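Local coordinates for protein hydrolase (Rhizobium meliloti, PDB 5HOE) that acts as an octameric carbohydrate acetylesterase of the GDSL/SGNH hydrolase family, probably cleaving acetyl ester bonds, at residues F22-W28 against E65-R70; T71-P77 against Y113-T117; P118-A122 against E177-Y182. Where two conformers were deposited one is given. Residue numbers count along the deposited sequence, not the author numbering.

Interaction 1: residues F22-W28 against E65-R70; sequences FGDSLTW and EGLSAR. With PO4 (phosphate ion), chain E.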
ATOM      1  N   PHE A  22       4.754  27.101 -12.682  1.00 14.21           N
ATOM      2  CA  PHE A  22       4.798  25.646 -12.512  1.00 12.29           C
ATOM      3  C   PHE A  22       4.694  24.948 -13.870  1.00 13.77           C
ATOM      4  O   PHE A  22       3.678  25.082 -14.559  1.00 15.01           O
ATOM      5  CB  PHE A  22       3.657  25.215 -11.589  1.00 13.78           C
ATOM      6  CG  PHE A  22       3.791  23.804 -11.044  1.00 14.62           C
ATOM      7  CD1 PHE A  22       4.840  23.465 -10.191  1.00 15.40           C
ATOM      8  CD2 PHE A  22       2.851  22.827 -11.339  1.00 15.76           C
ATOM      9  CE1 PHE A  22       4.954  22.181  -9.685  1.00 15.49           C
ATOM     10  CE2 PHE A  22       2.974  21.549 -10.825  1.00 14.58           C
ATOM     11  CZ  PHE A  22       4.018  21.242  -9.986  1.00 15.84           C
ATOM     12  N   GLY A  23       5.737  24.208 -14.256  1.00 12.50           N
ATOM     13  CA  GLY A  23       5.758  23.636 -15.584  1.00 13.82           C
ATOM     14  C   GLY A  23       6.697  22.458 -15.766  1.00 11.79           C
ATOM     15  O   GLY A  23       7.219  21.873 -14.799  1.00 13.13           O
ATOM     16  N   ASP A  24       6.921  22.124 -17.040  1.00 13.04           N
ATOM     17  CA  ASP A  24       7.753  21.012 -17.489  1.00 13.22           C
ATOM     18  C   ASP A  24       9.022  21.566 -18.160  1.00 13.85           C
ATOM     19  O   ASP A  24       9.490  22.644 -17.769  1.00 15.50           O
ATOM     20  CB  ASP A  24       6.918  20.064 -18.353  1.00 15.55           C
ATOM     21  CG  ASP A  24       6.311  20.742 -19.568  1.00 15.49           C
ATOM     22  OD1 ASP A  24       6.863  21.745 -20.081  1.00 14.86           O
ATOM     23  OD2 ASP A  24       5.265  20.243 -20.017  1.00 17.30           O
ATOM     24  N   SER A  25       9.593  20.826 -19.136  1.00 13.69           N
ATOM     25  CA  SER A  25      10.807  21.294 -19.805  0.54 15.71           C
ATOM     26  C   SER A  25      10.613  22.639 -20.499  1.00 16.51           C
ATOM     27  O   SER A  25      11.593  23.378 -20.700  1.00 17.46           O
ATOM     28  CB  SER A  25      11.288  20.270 -20.831  0.54 17.03           C
ATOM     29  OG  SER A  25      10.278  20.027 -21.803  0.54 17.64           O
ATOM     30  N   LEU A  26       9.387  22.950 -20.935  1.00 15.85           N
ATOM     31  CA  LEU A  26       9.182  24.244 -21.581  1.00 18.07           C
ATOM     32  C   LEU A  26       9.416  25.385 -20.604  1.00 16.47           C
ATOM     33  O   LEU A  26       9.790  26.492 -21.021  1.00 18.14           O
ATOM     34  CB  LEU A  26       7.769  24.366 -22.144  1.00 19.58           C
ATOM     35  CG  LEU A  26       7.285  23.267 -23.076  1.00 22.46           C
ATOM     36  CD1 LEU A  26       5.815  23.488 -23.446  1.00 23.37           C
ATOM     37  CD2 LEU A  26       8.187  23.185 -24.294  1.00 22.56           C
ATOM     38  N   THR A  27       9.212  25.131 -19.308  1.00 15.60           N
ATOM     39  CA  THR A  27       9.429  26.116 -18.255  1.00 16.78           C
ATOM     40  C   THR A  27      10.841  26.021 -17.681  1.00 15.91           C
ATOM     41  O   THR A  27      11.494  27.049 -17.465  1.00 17.08           O
ATOM     42  CB  THR A  27       8.352  25.943 -17.180  1.00 17.13           C
ATOM     43  OG1 THR A  27       7.060  26.208 -17.767  1.00 15.34           O
ATOM     44  CG2 THR A  27       8.559  26.904 -16.037  1.00 16.62           C
ATOM     45  N   TRP A  28      11.330  24.805 -17.443  1.00 15.83           N
ATOM     46  CA  TRP A  28      12.733  24.619 -17.056  1.00 16.54           C
ATOM     47  C   TRP A  28      13.680  25.251 -18.077  1.00 17.86           C
ATOM     48  O   TRP A  28      14.669  25.898 -17.712  1.00 17.91           O
ATOM     49  CB  TRP A  28      13.044  23.122 -16.904  1.00 16.03           C
ATOM     50  CG  TRP A  28      14.462  22.848 -16.439  1.00 13.81           C
ATOM     51  CD1 TRP A  28      14.950  23.012 -15.174  1.00 15.50           C
ATOM     52  CD2 TRP A  28      15.562  22.369 -17.233  1.00 13.81           C
ATOM     53  NE1 TRP A  28      16.277  22.668 -15.127  1.00 14.86           N
ATOM     54  CE2 TRP A  28      16.686  22.287 -16.378  1.00 14.54           C
ATOM     55  CE3 TRP A  28      15.716  22.024 -18.590  1.00 16.34           C
ATOM     56  CZ2 TRP A  28      17.934  21.857 -16.819  1.00 17.48           C
ATOM     57  CZ3 TRP A  28      16.969  21.605 -19.025  1.00 17.52           C
ATOM     58  CH2 TRP A  28      18.062  21.532 -18.140  1.00 17.51           C
ATOM     59  N   GLU A  65       9.398  26.883 -10.961  1.00 15.07           N
ATOM     60  CA  GLU A  65       9.271  25.455 -10.631  1.00 14.03           C
ATOM     61  C   GLU A  65       8.985  24.662 -11.913  1.00 14.45           C
ATOM     62  O   GLU A  65       7.874  24.151 -12.117  1.00 14.76           O
ATOM     63  CB  GLU A  65       8.191  25.223  -9.566  1.00 14.85           C
ATOM     64  CG  GLU A  65       8.517  25.807  -8.188  1.00 16.20           C
ATOM     65  CD  GLU A  65       9.630  25.118  -7.433  1.00 18.07           C
ATOM     66  OE1 GLU A  65      10.187  24.116  -7.907  1.00 19.77           O
ATOM     67  OE2 GLU A  65       9.934  25.598  -6.309  1.00 20.13           O
ATOM     68  N   GLY A  66      10.004  24.541 -12.762  1.00 15.81           N
ATOM     69  CA  GLY A  66       9.918  23.773 -13.989  1.00 14.40           C
ATOM     70  C   GLY A  66      10.722  22.487 -13.857  1.00 14.58           C
ATOM     71  O   GLY A  66      11.868  22.502 -13.418  1.00 15.36           O
ATOM     72  N   LEU A  67      10.118  21.389 -14.279  1.00 14.48           N
ATOM     73  CA  LEU A  67      10.752  20.081 -14.192  1.00 14.30           C
ATOM     74  C   LEU A  67      10.549  19.331 -15.497  1.00 15.05           C
ATOM     75  O   LEU A  67       9.412  19.053 -15.892  1.00 14.37           O
ATOM     76  CB  LEU A  67      10.190  19.286 -13.011  1.00 14.23           C
ATOM     77  CG  LEU A  67      10.688  17.853 -12.874  1.00 13.58           C
ATOM     78  CD1 LEU A  67      12.191  17.829 -12.599  1.00 15.54           C
ATOM     79  CD2 LEU A  67       9.919  17.151 -11.749  1.00 15.27           C
ATOM     80  N   SER A  68      11.648  19.015 -16.178  1.00 14.78           N
ATOM     81  CA  SER A  68      11.548  18.250 -17.413  1.00 13.74           C
ATOM     82  C   SER A  68      10.783  16.953 -17.185  1.00 14.84           C
ATOM     83  O   SER A  68      10.940  16.295 -16.153  1.00 15.31           O
ATOM     84  CB  SER A  68      12.951  17.942 -17.928  1.00 16.93           C
ATOM     85  OG  SER A  68      13.605  19.152 -18.283  1.00 18.89           O
ATOM     86  N   ALA A  69       9.945  16.596 -18.158  1.00 13.73           N
ATOM     87  CA  ALA A  69       9.139  15.368 -18.185  1.00 14.62           C
ATOM     88  C   ALA A  69       7.960  15.363 -17.209  1.00 14.30           C
ATOM     89  O   ALA A  69       7.229  14.347 -17.119  1.00 14.29           O
ATOM     90  CB  ALA A  69       9.981  14.094 -18.038  1.00 15.35           C
ATOM     91  N   ARG A  70       7.702  16.472 -16.524  1.00 12.46           N
ATOM     92  CA  ARG A  70       6.597  16.537 -15.564  1.00 11.47           C
ATOM     93  C   ARG A  70       5.239  16.435 -16.241  1.00 11.33           C
ATOM     94  O   ARG A  70       4.988  17.054 -17.288  1.00 12.63           O
ATOM     95  CB  ARG A  70       6.663  17.848 -14.765  1.00 14.22           C
ATOM     96  CG  ARG A  70       5.504  18.047 -13.782  1.00 14.82           C
ATOM     97  CD  ARG A  70       5.670  19.322 -13.015  1.00 12.78           C
ATOM     98  NE  ARG A  70       6.454  19.144 -11.812  1.00 14.10           N
ATOM     99  CZ  ARG A  70       7.203  20.085 -11.240  1.00 12.68           C
ATOM    100  NH1 ARG A  70       7.385  21.287 -11.784  1.00 13.43           N
ATOM    101  NH2 ARG A  70       7.793  19.813 -10.101  1.00 13.25           N
TER
HETATM  102  P   PO4 E 301       9.595  17.400 -21.763  1.00 30.84           P
HETATM  103  O1  PO4 E 301       9.034  18.019 -20.515  1.00 20.59           O
HETATM  104  O2  PO4 E 301       8.709  17.743 -22.931  1.00 63.45           O
HETATM  105  O3  PO4 E 301      11.043  17.680 -22.077  1.00 23.18           O
HETATM  106  O4  PO4 E 301       9.704  15.916 -21.614  1.00 26.60           O
HETATM  107  O   HOH W   1       3.502  18.277 -19.194  1.00 13.84           O
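E65 opens the pairing. Its carbonyl O accepts from G23 N (3.0 Å), the first rung of a parallel ladder that joins F22 to E65 and G23 to G66. The E65 carboxylate points off to Y87 and H95. G66 packs against T27 and W28 of the short helix 25-28. Its CA lies 4.0 Å from T27 CG2, and a CB here would run into W28 N. L67 N continues the ladder to G23 O (3.0 Å). L67 to R70 then form a type II turn. S68 OG packs 3.6 Å from both S25 CB and W28 CE3. A69, with positive phi, directs its N to phosphate O1 (2.9 Å), which S25 N also binds (3.2 Å). N108 also binds the ion, an arrangement consistent with the SGNH oxyanion hole. S25 OG lies only 2.7 Å from the phosphorus, too close for a simple non-bonded contact. R70 turns back. Its NH1 donates to G23 O (3.1 Å), while F22 CE1 lies over the guanidinium face, 3.3 Å from NH1. A water joins R70 O to D24 OD2. Strand 17-23 runs between strands 60-66 and 100-104, and helix 84-95 covers F22 and R70 through Y87.

Interaction 2: residues T71-P77 against Y113-T117; sequences TTSLDDP and YFHRT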
ATOM      1  N   THR A  71       4.357  15.647 -15.622  1.00 11.88           N
ATOM      2  CA  THR A  71       2.963  15.474 -16.034  1.00 11.41           C
ATOM      3  C   THR A  71       2.026  16.276 -15.115  1.00 11.93           C
ATOM      4  O   THR A  71       2.402  16.710 -14.023  1.00 13.36           O
ATOM      5  CB  THR A  71       2.563  14.007 -15.928  1.00 12.23           C
ATOM      6  OG1 THR A  71       2.493  13.620 -14.540  1.00 14.34           O
ATOM      7  CG2 THR A  71       3.523  13.106 -16.694  1.00 14.80           C
ATOM      8  N   THR A  72       0.755  16.384 -15.510  1.00 13.19           N
ATOM      9  CA  THR A  72      -0.215  17.013 -14.606  1.00 13.03           C
ATOM     10  C   THR A  72      -0.404  16.180 -13.322  1.00 14.57           C
ATOM     11  O   THR A  72      -0.248  16.682 -12.193  1.00 14.36           O
ATOM     12  CB  THR A  72      -1.579  17.237 -15.292  1.00 13.92           C
ATOM     13  OG1 THR A  72      -2.198  15.988 -15.621  1.00 15.22           O
ATOM     14  CG2 THR A  72      -1.478  18.126 -16.522  1.00 14.78           C
ATOM     15  N   SER A  73      -0.741  14.888 -13.482  1.00 15.25           N
ATOM     16  CA  SER A  73      -1.206  14.080 -12.361  1.00 14.07           C
ATOM     17  C   SER A  73      -0.930  12.604 -12.557  1.00 15.31           C
ATOM     18  O   SER A  73      -1.653  11.761 -12.000  1.00 17.04           O
ATOM     19  CB  SER A  73      -2.704  14.268 -12.149  1.00 15.26           C
ATOM     20  OG  SER A  73      -3.443  13.954 -13.321  1.00 17.33           O
ATOM     21  N   LEU A  74       0.099  12.268 -13.324  1.00 15.41           N
ATOM     22  CA  LEU A  74       0.411  10.882 -13.648  1.00 15.54           C
ATOM     23  C   LEU A  74       1.747  10.475 -13.046  1.00 16.96           C
ATOM     24  O   LEU A  74       2.721  11.229 -13.109  1.00 18.25           O
ATOM     25  CB  LEU A  74       0.509  10.698 -15.162  1.00 17.07           C
ATOM     26  CG  LEU A  74      -0.773  10.821 -15.967  1.00 21.65           C
ATOM     27  CD1 LEU A  74      -0.411  11.102 -17.410  1.00 20.92           C
ATOM     28  CD2 LEU A  74      -1.547   9.513 -15.865  1.00 25.30           C
ATOM     29  N   ASP A  75       1.813   9.252 -12.526  1.00 17.40           N
ATOM     30  CA  ASP A  75       3.091   8.670 -12.124  1.00 17.37           C
ATOM     31  C   ASP A  75       3.794   8.092 -13.355  1.00 18.69           C
ATOM     32  O   ASP A  75       3.235   7.245 -14.054  1.00 21.49           O
ATOM     33  CB  ASP A  75       2.885   7.561 -11.098  1.00 21.62           C
ATOM     34  CG  ASP A  75       2.360   8.064  -9.767  1.00 24.41           C
ATOM     35  OD1 ASP A  75       2.587   9.233  -9.399  1.00 21.00           O
ATOM     36  OD2 ASP A  75       1.713   7.263  -9.066  1.00 30.38           O
ATOM     37  N   ASP A  76       5.001   8.562 -13.630  1.00 17.21           N
ATOM     38  CA  ASP A  76       5.781   8.024 -14.744  1.00 17.76           C
ATOM     39  C   ASP A  76       6.443   6.707 -14.326  1.00 18.57           C
ATOM     40  O   ASP A  76       7.014   6.612 -13.229  1.00 19.45           O
ATOM     41  CB  ASP A  76       6.848   9.039 -15.169  1.00 18.62           C
ATOM     42  CG  ASP A  76       7.550   8.680 -16.477  1.00 18.56           C
ATOM     43  OD1 ASP A  76       8.342   7.717 -16.512  1.00 20.54           O
ATOM     44  OD2 ASP A  76       7.356   9.411 -17.472  1.00 20.08           O
ATOM     45  N   PRO A  77       6.407   5.685 -15.187  1.00 20.33           N
ATOM     46  CA  PRO A  77       6.901   4.365 -14.768  1.00 21.04           C
ATOM     47  C   PRO A  77       8.377   4.331 -14.467  1.00 20.25           C
ATOM     48  O   PRO A  77       8.814   3.469 -13.705  1.00 22.99           O
ATOM     49  CB  PRO A  77       6.546   3.445 -15.948  1.00 22.93           C
ATOM     50  CG  PRO A  77       6.309   4.319 -17.093  1.00 22.93           C
ATOM     51  CD  PRO A  77       5.857   5.662 -16.553  1.00 22.01           C
ATOM     52  N   TYR A 113       2.878   5.875 -23.767  1.00 15.62           N
ATOM     53  CA  TYR A 113       2.721   4.886 -22.700  1.00 15.96           C
ATOM     54  C   TYR A 113       1.785   5.330 -21.573  1.00 16.72           C
ATOM     55  O   TYR A 113       1.507   4.517 -20.688  1.00 18.80           O
ATOM     56  CB  TYR A 113       4.091   4.506 -22.148  1.00 16.38           C
ATOM     57  CG  TYR A 113       4.956   5.648 -21.650  1.00 16.73           C
ATOM     58  CD1 TYR A 113       4.753   6.191 -20.392  1.00 17.02           C
ATOM     59  CD2 TYR A 113       6.001   6.148 -22.409  1.00 17.98           C
ATOM     60  CE1 TYR A 113       5.556   7.227 -19.908  1.00 17.85           C
ATOM     61  CE2 TYR A 113       6.811   7.165 -21.934  1.00 18.35           C
ATOM     62  CZ  TYR A 113       6.587   7.701 -20.684  1.00 16.16           C
ATOM     63  OH  TYR A 113       7.397   8.717 -20.218  1.00 18.41           O
ATOM     64  N   PHE A 114       1.255   6.559 -21.584  1.00 14.90           N
ATOM     65  CA  PHE A 114       0.261   6.924 -20.572  1.00 15.22           C
ATOM     66  C   PHE A 114      -1.185   6.648 -21.004  1.00 18.05           C
ATOM     67  O   PHE A 114      -2.064   6.525 -20.142  1.00 18.55           O
ATOM     68  CB  PHE A 114       0.364   8.407 -20.206  1.00 14.81           C
ATOM     69  CG  PHE A 114       1.580   8.774 -19.375  1.00 15.13           C
ATOM     70  CD1 PHE A 114       1.879   8.105 -18.199  1.00 14.74           C
ATOM     71  CD2 PHE A 114       2.389   9.847 -19.757  1.00 15.06           C
ATOM     72  CE1 PHE A 114       2.972   8.480 -17.445  1.00 15.15           C
ATOM     73  CE2 PHE A 114       3.485  10.228 -19.008  1.00 15.59           C
ATOM     74  CZ  PHE A 114       3.783   9.565 -17.854  1.00 15.87           C
ATOM     75  N   HIS A 115      -1.465   6.576 -22.305  1.00 17.70           N
ATOM     76  CA  HIS A 115      -2.803   6.207 -22.794  1.00 18.38           C
ATOM     77  C   HIS A 115      -3.904   7.067 -22.172  1.00 18.28           C
ATOM     78  O   HIS A 115      -4.960   6.574 -21.766  1.00 20.79           O
ATOM     79  CB  HIS A 115      -3.065   4.716 -22.574  1.00 21.25           C
ATOM     80  CG  HIS A 115      -2.043   3.840 -23.222  1.00 24.83           C
ATOM     81  ND1 HIS A 115      -2.061   3.555 -24.570  1.00 27.35           N
ATOM     82  CD2 HIS A 115      -0.941   3.236 -22.721  1.00 28.00           C
ATOM     83  CE1 HIS A 115      -1.025   2.788 -24.867  1.00 30.28           C
ATOM     84  NE2 HIS A 115      -0.335   2.575 -23.761  1.00 30.38           N
ATOM     85  N   ARG A 116      -3.665   8.373 -22.116  1.00 17.10           N
ATOM     86  CA  ARG A 116      -4.623   9.308 -21.534  1.00 17.58           C
ATOM     87  C   ARG A 116      -5.410   9.983 -22.654  1.00 17.78           C
ATOM     88  O   ARG A 116      -4.857  10.298 -23.709  1.00 20.00           O
ATOM     89  CB  ARG A 116      -3.893  10.366 -20.684  1.00 21.43           C
ATOM     90  CG  ARG A 116      -4.780  11.196 -19.792  1.00 27.25           C
ATOM     91  CD  ARG A 116      -3.978  11.906 -18.675  1.00 29.64           C
ATOM     92  NE  ARG A 116      -4.192  11.316 -17.345  1.00 29.65           N
ATOM     93  CZ  ARG A 116      -3.978  11.970 -16.202  1.00 29.83           C
ATOM     94  NH1 ARG A 116      -3.534  13.225 -16.241  1.00 28.82           N
ATOM     95  NH2 ARG A 116      -4.193  11.381 -15.025  1.00 29.73           N
ATOM     96  N   THR A 117      -6.705  10.208 -22.420  1.00 16.51           N
ATOM     97  CA  THR A 117      -7.519  10.975 -23.353  1.00 16.41           C
ATOM     98  C   THR A 117      -7.296  12.464 -23.109  1.00 15.53           C
ATOM     99  O   THR A 117      -6.898  12.866 -22.016  1.00 15.27           O
ATOM    100  CB  THR A 117      -9.006  10.707 -23.112  1.00 18.73           C
ATOM    101  OG1 THR A 117      -9.369  11.201 -21.812  1.00 18.25           O
ATOM    102  CG2 THR A 117      -9.350   9.220 -23.218  1.00 19.44           C
TER
HETATM  103  O   HOH W   2      -4.841  11.615 -11.766  1.00 33.29           O
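L74 is the bump at the middle of this contact. Its side chain enters a hollow between F114 and R116. CD1 rests over the F114 ring, 3.8 Å from the centroid and 19° off the ring normal, a CH-pi contact. CD2 lies over one face of the R116 guanidinium, 3.3 Å from NH2. The F114 ring is in turn a broad plug. It pushes into a recess of the bent 71-77 loop, where T71 CG2 comes to 3.7 Å of F114 CE2 and D75 O meets CE1 at the ring edge (3.6 Å). D76 and P77 complete the recess. The bend itself is held by T71 OG1, which donates to L74 O (2.8 Å).

Both segments belong to loops that follow strands of the parallel sheet. Segment 71-77 comes after strand 60-66 and leads to helix 84-95. Segment 113-117 comes after strand 100-104 and leads to helix 118-133. In the SGNH-hydrolase fold, loops at the C-terminal ends of the strands carry the active-site residues, and this is probably so here.

Polar groups close both ends of the interface. At one end Y113 OH donates to D76 OD2 (2.8 Å), and the P77 ring leans on Y113, with CD 3.7 Å from CE1. At the other, R116 reaches across L74 to S73, whose OG accepts from NH1 (3.0 Å) and NH2 (3.2 Å). R116 also forms a salt bridge with D109, which accepts a hydrogen bond from T72. A water donates to S73 O and is weakly bound by R116 NH2. H115 turns outward and bonds E120 of a neighbouring subunit.

Interaction 3: residues P118-A122 against E177-Y182; sequences PYEIA and ELSGLY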
ATOM      1  N   PRO A 118      -7.578  13.309 -24.101  1.00 15.92           N
ATOM      2  CA  PRO A 118      -7.486  14.766 -23.868  1.00 17.22           C
ATOM      3  C   PRO A 118      -8.286  15.253 -22.666  1.00 15.76           C
ATOM      4  O   PRO A 118      -7.784  16.082 -21.891  1.00 14.93           O
ATOM      5  CB  PRO A 118      -7.972  15.363 -25.197  1.00 17.97           C
ATOM      6  CG  PRO A 118      -7.596  14.316 -26.196  1.00 18.20           C
ATOM      7  CD  PRO A 118      -7.830  13.003 -25.520  1.00 17.34           C
ATOM      8  N   TYR A 119      -9.506  14.745 -22.468  1.00 15.30           N
ATOM      9  CA  TYR A 119     -10.286  15.180 -21.316  1.00 16.90           C
ATOM     10  C   TYR A 119      -9.596  14.820 -20.010  1.00 16.13           C
ATOM     11  O   TYR A 119      -9.562  15.634 -19.081  1.00 15.39           O
ATOM     12  CB  TYR A 119     -11.715  14.627 -21.344  1.00 17.77           C
ATOM     13  CG  TYR A 119     -12.541  15.298 -20.291  1.00 17.64           C
ATOM     14  CD1 TYR A 119     -13.089  16.549 -20.513  1.00 17.86           C
ATOM     15  CD2 TYR A 119     -12.709  14.719 -19.035  1.00 18.57           C
ATOM     16  CE1 TYR A 119     -13.817  17.194 -19.534  1.00 18.74           C
ATOM     17  CE2 TYR A 119     -13.427  15.371 -18.041  1.00 19.39           C
ATOM     18  CZ  TYR A 119     -13.979  16.598 -18.303  1.00 19.92           C
ATOM     19  OH  TYR A 119     -14.692  17.229 -17.309  1.00 22.28           O
ATOM     20  N   GLU A 120      -9.027  13.608 -19.921  1.00 16.02           N
ATOM     21  CA  GLU A 120      -8.306  13.222 -18.710  1.00 15.15           C
ATOM     22  C   GLU A 120      -7.101  14.126 -18.447  1.00 14.64           C
ATOM     23  O   GLU A 120      -6.761  14.372 -17.283  1.00 15.42           O
ATOM     24  CB  GLU A 120      -7.877  11.754 -18.797  1.00 15.16           C
ATOM     25  CG  GLU A 120      -9.046  10.765 -18.680  1.00 17.70           C
ATOM     26  CD  GLU A 120      -8.703   9.329 -19.085  1.00 21.96           C
ATOM     27  OE1 GLU A 120      -7.670   9.086 -19.747  1.00 21.90           O
ATOM     28  OE2 GLU A 120      -9.501   8.430 -18.739  1.00 26.87           O
ATOM     29  N   ILE A 121      -6.450  14.625 -19.503  1.00 15.22           N
ATOM     30  CA  ILE A 121      -5.334  15.550 -19.329  1.00 15.07           C
ATOM     31  C   ILE A 121      -5.835  16.869 -18.759  1.00 15.25           C
ATOM     32  O   ILE A 121      -5.267  17.403 -17.802  1.00 15.30           O
ATOM     33  CB  ILE A 121      -4.582  15.764 -20.654  1.00 14.15           C
ATOM     34  CG1 ILE A 121      -4.065  14.420 -21.199  1.00 13.75           C
ATOM     35  CG2 ILE A 121      -3.451  16.785 -20.426  1.00 14.40           C
ATOM     36  CD1 ILE A 121      -3.278  14.484 -22.520  1.00 15.57           C
ATOM     37  N   ALA A 122      -6.900  17.413 -19.349  1.00 13.94           N
ATOM     38  CA  ALA A 122      -7.494  18.643 -18.835  1.00 14.89           C
ATOM     39  C   ALA A 122      -8.012  18.451 -17.415  1.00 14.77           C
ATOM     40  O   ALA A 122      -7.912  19.367 -16.583  1.00 14.93           O
ATOM     41  CB  ALA A 122      -8.598  19.105 -19.780  1.00 15.20           C
ATOM     42  N   GLU A 177      -5.979  19.325 -28.922  1.00 16.18           N
ATOM     43  CA  GLU A 177      -7.254  19.481 -28.238  1.00 16.08           C
ATOM     44  C   GLU A 177      -7.127  20.186 -26.894  1.00 15.32           C
ATOM     45  O   GLU A 177      -8.150  20.573 -26.324  1.00 16.77           O
ATOM     46  CB  GLU A 177      -7.908  18.113 -28.024  1.00 21.28           C
ATOM     47  CG  GLU A 177      -8.411  17.442 -29.297  1.00 23.97           C
ATOM     48  CD  GLU A 177      -9.067  16.111 -29.016  1.00 31.21           C
ATOM     49  OE1 GLU A 177      -9.857  16.017 -28.045  1.00 32.75           O
ATOM     50  OE2 GLU A 177      -8.783  15.157 -29.760  1.00 35.33           O
ATOM     51  N   LEU A 178      -5.910  20.369 -26.367  1.00 16.42           N
ATOM     52  CA  LEU A 178      -5.789  20.870 -24.997  1.00 16.80           C
ATOM     53  C   LEU A 178      -6.265  22.315 -24.881  1.00 17.45           C
ATOM     54  O   LEU A 178      -6.879  22.685 -23.872  1.00 18.45           O
ATOM     55  CB  LEU A 178      -4.356  20.729 -24.491  1.00 15.43           C
ATOM     56  CG  LEU A 178      -3.787  19.309 -24.376  1.00 16.67           C
ATOM     57  CD1 LEU A 178      -2.428  19.338 -23.680  1.00 16.64           C
ATOM     58  CD2 LEU A 178      -4.721  18.350 -23.636  1.00 19.71           C
ATOM     59  N   SER A 179      -5.997  23.152 -25.892  1.00 17.31           N
ATOM     60  CA  SER A 179      -6.404  24.550 -25.796  1.00 17.91           C
ATOM     61  C   SER A 179      -7.899  24.684 -25.525  1.00 16.48           C
ATOM     62  O   SER A 179      -8.311  25.386 -24.591  1.00 17.27           O
ATOM     63  CB  SER A 179      -6.008  25.325 -27.043  1.00 20.50           C
ATOM     64  OG  SER A 179      -6.373  26.677 -26.865  1.00 23.44           O
ATOM     65  N   GLY A 180      -8.732  24.048 -26.356  1.00 17.05           N
ATOM     66  CA  GLY A 180     -10.172  24.152 -26.163  1.00 15.53           C
ATOM     67  C   GLY A 180     -10.641  23.604 -24.826  1.00 16.20           C
ATOM     68  O   GLY A 180     -11.498  24.200 -24.164  1.00 17.13           O
ATOM     69  N   LEU A 181     -10.095  22.458 -24.415  1.00 16.27           N
ATOM     70  CA  LEU A 181     -10.505  21.856 -23.154  1.00 16.21           C
ATOM     71  C   LEU A 181     -10.017  22.666 -21.963  1.00 15.49           C
ATOM     72  O   LEU A 181     -10.744  22.792 -20.967  1.00 15.95           O
ATOM     73  CB  LEU A 181      -9.988  20.421 -23.070  1.00 16.50           C
ATOM     74  CG  LEU A 181     -10.663  19.455 -24.047  1.00 18.77           C
ATOM     75  CD1 LEU A 181      -9.897  18.126 -24.175  1.00 20.60           C
ATOM     76  CD2 LEU A 181     -12.078  19.219 -23.602  1.00 22.40           C
ATOM     77  N   TYR A 182      -8.793  23.222 -22.037  1.00 15.63           N
ATOM     78  CA  TYR A 182      -8.314  24.059 -20.935  1.00 15.33           C
ATOM     79  C   TYR A 182      -9.121  25.347 -20.822  1.00 15.96           C
ATOM     80  O   TYR A 182      -9.317  25.859 -19.716  1.00 16.12           O
ATOM     81  CB  TYR A 182      -6.826  24.413 -21.096  1.00 14.18           C
ATOM     82  CG  TYR A 182      -5.820  23.310 -20.809  1.00 12.43           C
ATOM     83  CD1 TYR A 182      -6.191  21.968 -20.757  1.00 14.08           C
ATOM     84  CD2 TYR A 182      -4.488  23.628 -20.566  1.00 13.70           C
ATOM     85  CE1 TYR A 182      -5.240  20.972 -20.493  1.00 13.41           C
ATOM     86  CE2 TYR A 182      -3.542  22.643 -20.307  1.00 12.65           C
ATOM     87  CZ  TYR A 182      -3.923  21.321 -20.282  1.00 12.77           C
ATOM     88  OH  TYR A 182      -2.960  20.373 -19.999  1.00 12.67           O
TER
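Two helices meet here almost wholly through apolar side chains. The axes of the 118-122 and 177-182 segments approach to 9.4 Å and cross at -52°, with N-to-C directions 52° apart. L181 fills the space between P118, Y119 and A122. Its m,t rotamer brings CD1 to 3.5 Å from P118 CB and 3.8 Å from Y119 N. CD2 meets the edge of the Y119 ring, 4.2 Å from CD1 of that residue. Close to the backbone, the A122 methyl packs directly on L181, CB to CB at 3.8 Å. L178 has the same m,t conformation. Its CA-to-CB bond runs sideways, yet CD2 swings over to I121 CG2 at 3.8 Å.

The two helices come from consecutive beta-alpha-beta crossovers of the parallel sheet. Helix 118-133 joins strand 100-104 to strand 147-152, and helix 171-189 joins 147-152 to 192-195.

Y182 takes chi1 m with chi2 at 17°. The ring then reaches across the interface, with CE1 3.6 Å from A122 CA and CD1 3.9 Å from A122 CB. Its OH lies 3.6 Å from I121 CG2 and is hydrogen-bonded to L105 O. The same side chain packs on V150, A152 and F193 of the sheet. Y119, with chi1 t, serves another neighbour as well, and its ring meets W163 of an adjacent subunit. At the outer end E177 extends its chain, chi2 t, and sets OE1 3.4 Å from P118 CG.

In the fold
The contacts lie in series along the chain. Interaction 1 passes directly into interaction 2, since T71 follows R70, and P118 of interaction 3 follows T117. Interaction 1 holds the phosphate and S25, which probably forms a Ser-His-Asp triad with H209 and D206. The centres of interactions 1 and 2 are about 15 Å apart. The centres of interactions 1 and 3 are about 18 Å apart. The nearest atoms of interactions 1 and 3 are about 8 Å apart, without touching. Interactions 2 and 3 do touch, their centres about 14 Å apart: R116 CD packs on I121 CG1 at 3.6 Å. D109 lies beside both, bridged to R116 and packed against I121.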